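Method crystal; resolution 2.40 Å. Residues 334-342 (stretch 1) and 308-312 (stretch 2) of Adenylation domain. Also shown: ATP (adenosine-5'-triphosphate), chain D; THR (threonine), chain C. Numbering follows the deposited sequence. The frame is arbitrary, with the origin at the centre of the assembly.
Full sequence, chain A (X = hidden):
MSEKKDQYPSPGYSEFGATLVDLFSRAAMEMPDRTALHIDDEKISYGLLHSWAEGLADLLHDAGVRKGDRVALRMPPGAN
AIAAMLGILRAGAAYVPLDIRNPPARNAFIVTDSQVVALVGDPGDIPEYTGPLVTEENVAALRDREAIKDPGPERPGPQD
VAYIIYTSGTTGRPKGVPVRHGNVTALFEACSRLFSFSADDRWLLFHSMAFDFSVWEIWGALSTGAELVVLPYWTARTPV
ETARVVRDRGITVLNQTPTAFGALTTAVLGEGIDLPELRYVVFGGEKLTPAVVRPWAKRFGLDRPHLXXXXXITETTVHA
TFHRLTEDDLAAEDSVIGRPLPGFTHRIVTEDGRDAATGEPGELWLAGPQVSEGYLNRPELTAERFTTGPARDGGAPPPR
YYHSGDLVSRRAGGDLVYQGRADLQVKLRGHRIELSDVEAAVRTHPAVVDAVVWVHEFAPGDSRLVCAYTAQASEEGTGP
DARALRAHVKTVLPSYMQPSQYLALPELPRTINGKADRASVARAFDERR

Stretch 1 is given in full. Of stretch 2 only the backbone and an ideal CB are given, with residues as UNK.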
# COMPACT_ATOMS: atom_id res chain seq x y z
N ASP A 334 5.14 -9.02 -19.84
CA ASP A 334 3.97 -9.34 -19.05
C ASP A 334 4.18 -9.13 -17.55
O ASP A 334 5.27 -9.37 -17.00
CB ASP A 334 3.52 -10.78 -19.33
CG ASP A 334 2.56 -10.88 -20.52
OD1 ASP A 334 1.42 -10.38 -20.38
OD2 ASP A 334 2.93 -11.46 -21.57
N SER A 335 3.11 -8.67 -16.90
CA SER A 335 3.09 -8.44 -15.46
C SER A 335 2.51 -9.63 -14.69
O SER A 335 1.29 -9.69 -14.47
CB SER A 335 2.29 -7.19 -15.14
OG SER A 335 2.57 -6.74 -13.83
N VAL A 336 3.36 -10.55 -14.27
CA VAL A 336 2.87 -11.73 -13.55
C VAL A 336 2.70 -11.43 -12.05
O VAL A 336 3.64 -11.00 -11.38
CB VAL A 336 3.81 -12.93 -13.72
CG1 VAL A 336 3.11 -14.21 -13.29
CG2 VAL A 336 4.25 -13.03 -15.17
N ILE A 337 1.48 -11.66 -11.55
CA ILE A 337 1.19 -11.46 -10.14
C ILE A 337 1.07 -12.80 -9.45
O ILE A 337 1.03 -12.88 -8.24
CB ILE A 337 -0.12 -10.62 -9.91
CG1 ILE A 337 -1.37 -11.38 -10.35
CG2 ILE A 337 -0.03 -9.29 -10.61
CD1 ILE A 337 -2.57 -10.49 -10.59
N GLY A 338 1.02 -13.87 -10.25
CA GLY A 338 1.11 -15.22 -9.70
C GLY A 338 -0.20 -15.85 -9.24
O GLY A 338 -1.20 -15.76 -9.94
N ARG A 339 -0.19 -16.48 -8.07
CA ARG A 339 -1.39 -17.13 -7.51
C ARG A 339 -1.93 -16.45 -6.26
O ARG A 339 -1.17 -15.90 -5.49
CB ARG A 339 -1.10 -18.60 -7.18
CG ARG A 339 -2.18 -19.56 -7.66
CD ARG A 339 -1.64 -20.97 -7.80
NE ARG A 339 -1.38 -21.28 -9.20
CZ ARG A 339 -0.17 -21.52 -9.70
NH1 ARG A 339 0.89 -21.49 -8.90
NH2 ARG A 339 -0.01 -21.79 -10.99
N PRO A 340 -3.25 -16.50 -6.04
CA PRO A 340 -3.84 -16.03 -4.79
C PRO A 340 -3.16 -16.64 -3.55
O PRO A 340 -2.76 -17.80 -3.61
CB PRO A 340 -5.29 -16.49 -4.90
CG PRO A 340 -5.57 -16.39 -6.38
CD PRO A 340 -4.28 -16.83 -7.05
N LEU A 341 -3.01 -15.88 -2.47
CA LEU A 341 -2.54 -16.46 -1.21
C LEU A 341 -3.43 -17.61 -0.76
O LEU A 341 -4.63 -17.60 -1.03
CB LEU A 341 -2.44 -15.41 -0.10
CG LEU A 341 -1.55 -14.23 -0.51
CD1 LEU A 341 -1.63 -13.04 0.46
CD2 LEU A 341 -0.10 -14.73 -0.67
N PRO A 342 -2.82 -18.63 -0.11
CA PRO A 342 -3.52 -19.82 0.39
C PRO A 342 -4.93 -19.57 0.94
O PRO A 342 -5.83 -20.35 0.66
CB PRO A 342 -2.58 -20.33 1.49
CG PRO A 342 -1.23 -20.05 0.92
CD PRO A 342 -1.36 -18.78 0.04
N UNK A 308 9.79 -10.50 -5.25
CA UNK A 308 8.43 -10.98 -5.13
C UNK A 308 7.44 -9.86 -5.46
O UNK A 308 7.41 -8.81 -4.81
CB UNK A 308 8.18 -11.53 -3.72
N UNK A 309 6.63 -10.10 -6.48
CA UNK A 309 5.60 -9.15 -6.82
C UNK A 309 4.38 -9.60 -6.06
O UNK A 309 4.08 -10.78 -6.06
CB UNK A 309 5.35 -9.07 -8.33
N UNK A 310 3.71 -8.68 -5.38
CA UNK A 310 2.46 -9.05 -4.71
C UNK A 310 1.32 -8.14 -5.15
O UNK A 310 1.39 -6.93 -4.94
CB UNK A 310 2.63 -8.99 -3.19
N UNK A 311 0.31 -8.72 -5.78
CA UNK A 311 -0.91 -7.95 -6.06
C UNK A 311 -1.66 -7.87 -4.76
O UNK A 311 -1.71 -8.86 -4.00
CB UNK A 311 -1.76 -8.58 -7.16
N UNK A 312 -2.24 -6.70 -4.49
CA UNK A 312 -2.97 -6.50 -3.26
C UNK A 312 -3.91 -5.32 -3.36
O UNK A 312 -3.73 -4.44 -4.21
CB UNK A 312 -2.00 -6.30 -2.09
PG ATP D . -9.24 2.13 -3.89
O1G ATP D . -9.79 1.33 -5.07
O2G ATP D . -10.01 3.39 -3.60
O3G ATP D . -9.04 1.34 -2.61
PB ATP D . -6.38 1.93 -4.46
O1B ATP D . -6.59 1.05 -5.69
O2B ATP D . -5.14 2.76 -4.34
O3B ATP D . -7.78 2.76 -4.36
PA ATP D . -5.39 0.21 -2.52
O1A ATP D . -6.07 -0.97 -1.86
O2A ATP D . -4.35 0.99 -1.72
O3A ATP D . -6.54 1.18 -3.06
O5' ATP D . -4.76 -0.15 -3.99
C5' ATP D . -4.89 -1.41 -4.65
C4' ATP D . -4.85 -1.21 -6.17
O4' ATP D . -3.52 -1.14 -6.64
C3' ATP D . -5.56 -2.29 -6.97
O3' ATP D . -6.79 -1.72 -7.42
C2' ATP D . -4.67 -2.59 -8.14
O2' ATP D . -5.21 -1.95 -9.29
C1' ATP D . -3.34 -1.94 -7.82
N9 ATP D . -2.28 -2.96 -7.55
C8 ATP D . -1.87 -3.36 -6.32
N7 ATP D . -0.89 -4.29 -6.38
C5 ATP D . -0.63 -4.50 -7.68
C6 ATP D . 0.31 -5.36 -8.44
N6 ATP D . 1.16 -6.17 -7.78
N1 ATP D . 0.28 -5.30 -9.78
C2 ATP D . -0.60 -4.49 -10.41
N3 ATP D . -1.49 -3.67 -9.81
C4 ATP D . -1.55 -3.63 -8.45
N THR C . -2.32 -2.81 -0.30
CA THR C . -1.41 -1.91 -1.02
C THR C . -2.24 -1.16 -2.02
O THR C . -1.87 -0.19 -2.71
CB THR C . -0.28 -2.67 -1.77
OG1 THR C . -0.84 -3.75 -2.55
CG2 THR C . 0.75 -3.20 -0.78
OXT THR C . -3.36 -1.63 -2.12

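Position 308 lies at the start of this segment, with extended backbone angles (-124/119), and its ideal CB finds nothing of stretch 1 within 5.5 Å. Such angles are comfortable for β-branched residues, but stretch 1 sets no further condition. The deposited residue is Ile308, a common strand former, whose side chain does not touch stretch 1.

Position 309 is far more constrained. Its CA-to-CB bond points toward stretch 1, and the ideal CB lies 4.0 Å from Val336 O, a backbone acceptor. The hydroxyl of Ser335 is nearby, and the adenine amino group N6 of ATP offers hydrogens from another side. A short polar side chain carrying both a donor and an acceptor would suit; Asn is a natural candidate, while Ser or Thr could satisfy part of the demand. The residue is Asn309, with chi1 t. Its amide serves both neighbours: ND2 donates a weak hydrogen bond to Val336 O (3.3 Å), and OD1 accepts a weak one from ATP N6 (3.0 Å). ND2 also donates to a water at 2.6 Å from its oxygen, and that water in turn donates to Ser335 OG (2.8 Å from the water oxygen), bridging a gap of 4.3 Å between Asn309 ND2 and Ser335 OG.

At position 310 the CA-to-CB bond points away, and the ideal CB meets no atom of stretch 1 within 5.5 Å. The backbone O already accepts a hydrogen bond from ATP N6 at 2.9 Å, a role open to any residue type. Leu341, however, offers an apolar surface that a long, flexible apolar chain such as Met could bend back to reach; shorter apolar residues would fit the strand but would make little or no contact with Leu341. Met310 extends through chi1 m and chi2 t, then turns at chi3 p, so that its CE comes within 4.1 Å of Leu341 CD2.

Position 311 points toward stretch 1 again, its ideal CB 3.8 Å from Ile337 CB. An apolar or aromatic side chain fits beside this isoleucine, and the adenine nearby favours a ring. Tyr311 packs its CB against Ile337 CB at 3.8 Å; with chi1 t the ring then leads away from stretch 1, lying obliquely to ATP C5 and Ile337 CD1. Its hydroxyl is hydrogen-bonded elsewhere in the structure.

Position 312 is beyond the reach of stretch 1, but its ideal CB would clash with OG1 of the bound threonine, only 2.9 Å away. Glycine suits this space, and Gly312 leaves it free for the ligand.

Stretch 2 (308-312) INMYG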
# COMPACT_ATOMS: atom_id res chain seq x y z
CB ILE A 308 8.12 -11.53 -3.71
CG1 ILE A 308 8.71 -12.93 -3.54
CG2 ILE A 308 6.62 -11.59 -3.46
CD1 ILE A 308 10.12 -12.95 -3.16
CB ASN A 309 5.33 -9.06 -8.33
CG ASN A 309 4.30 -8.01 -8.64
OD1 ASN A 309 3.99 -7.18 -7.79
ND2 ASN A 309 3.76 -8.03 -9.86
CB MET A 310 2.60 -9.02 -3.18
CG MET A 310 3.60 -10.03 -2.64
SD MET A 310 3.71 -10.20 -0.83
CE MET A 310 2.46 -11.49 -0.55
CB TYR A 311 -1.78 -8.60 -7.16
CG TYR A 311 -3.19 -8.03 -7.24
CD1 TYR A 311 -3.46 -6.92 -8.02
CD2 TYR A 311 -4.25 -8.62 -6.56
CE1 TYR A 311 -4.73 -6.40 -8.10
CE2 TYR A 311 -5.53 -8.11 -6.64
CZ TYR A 311 -5.76 -7.00 -7.41
OH TYR A 311 -7.02 -6.48 -7.48
O HOH W 1 2.28 -6.26 -11.08
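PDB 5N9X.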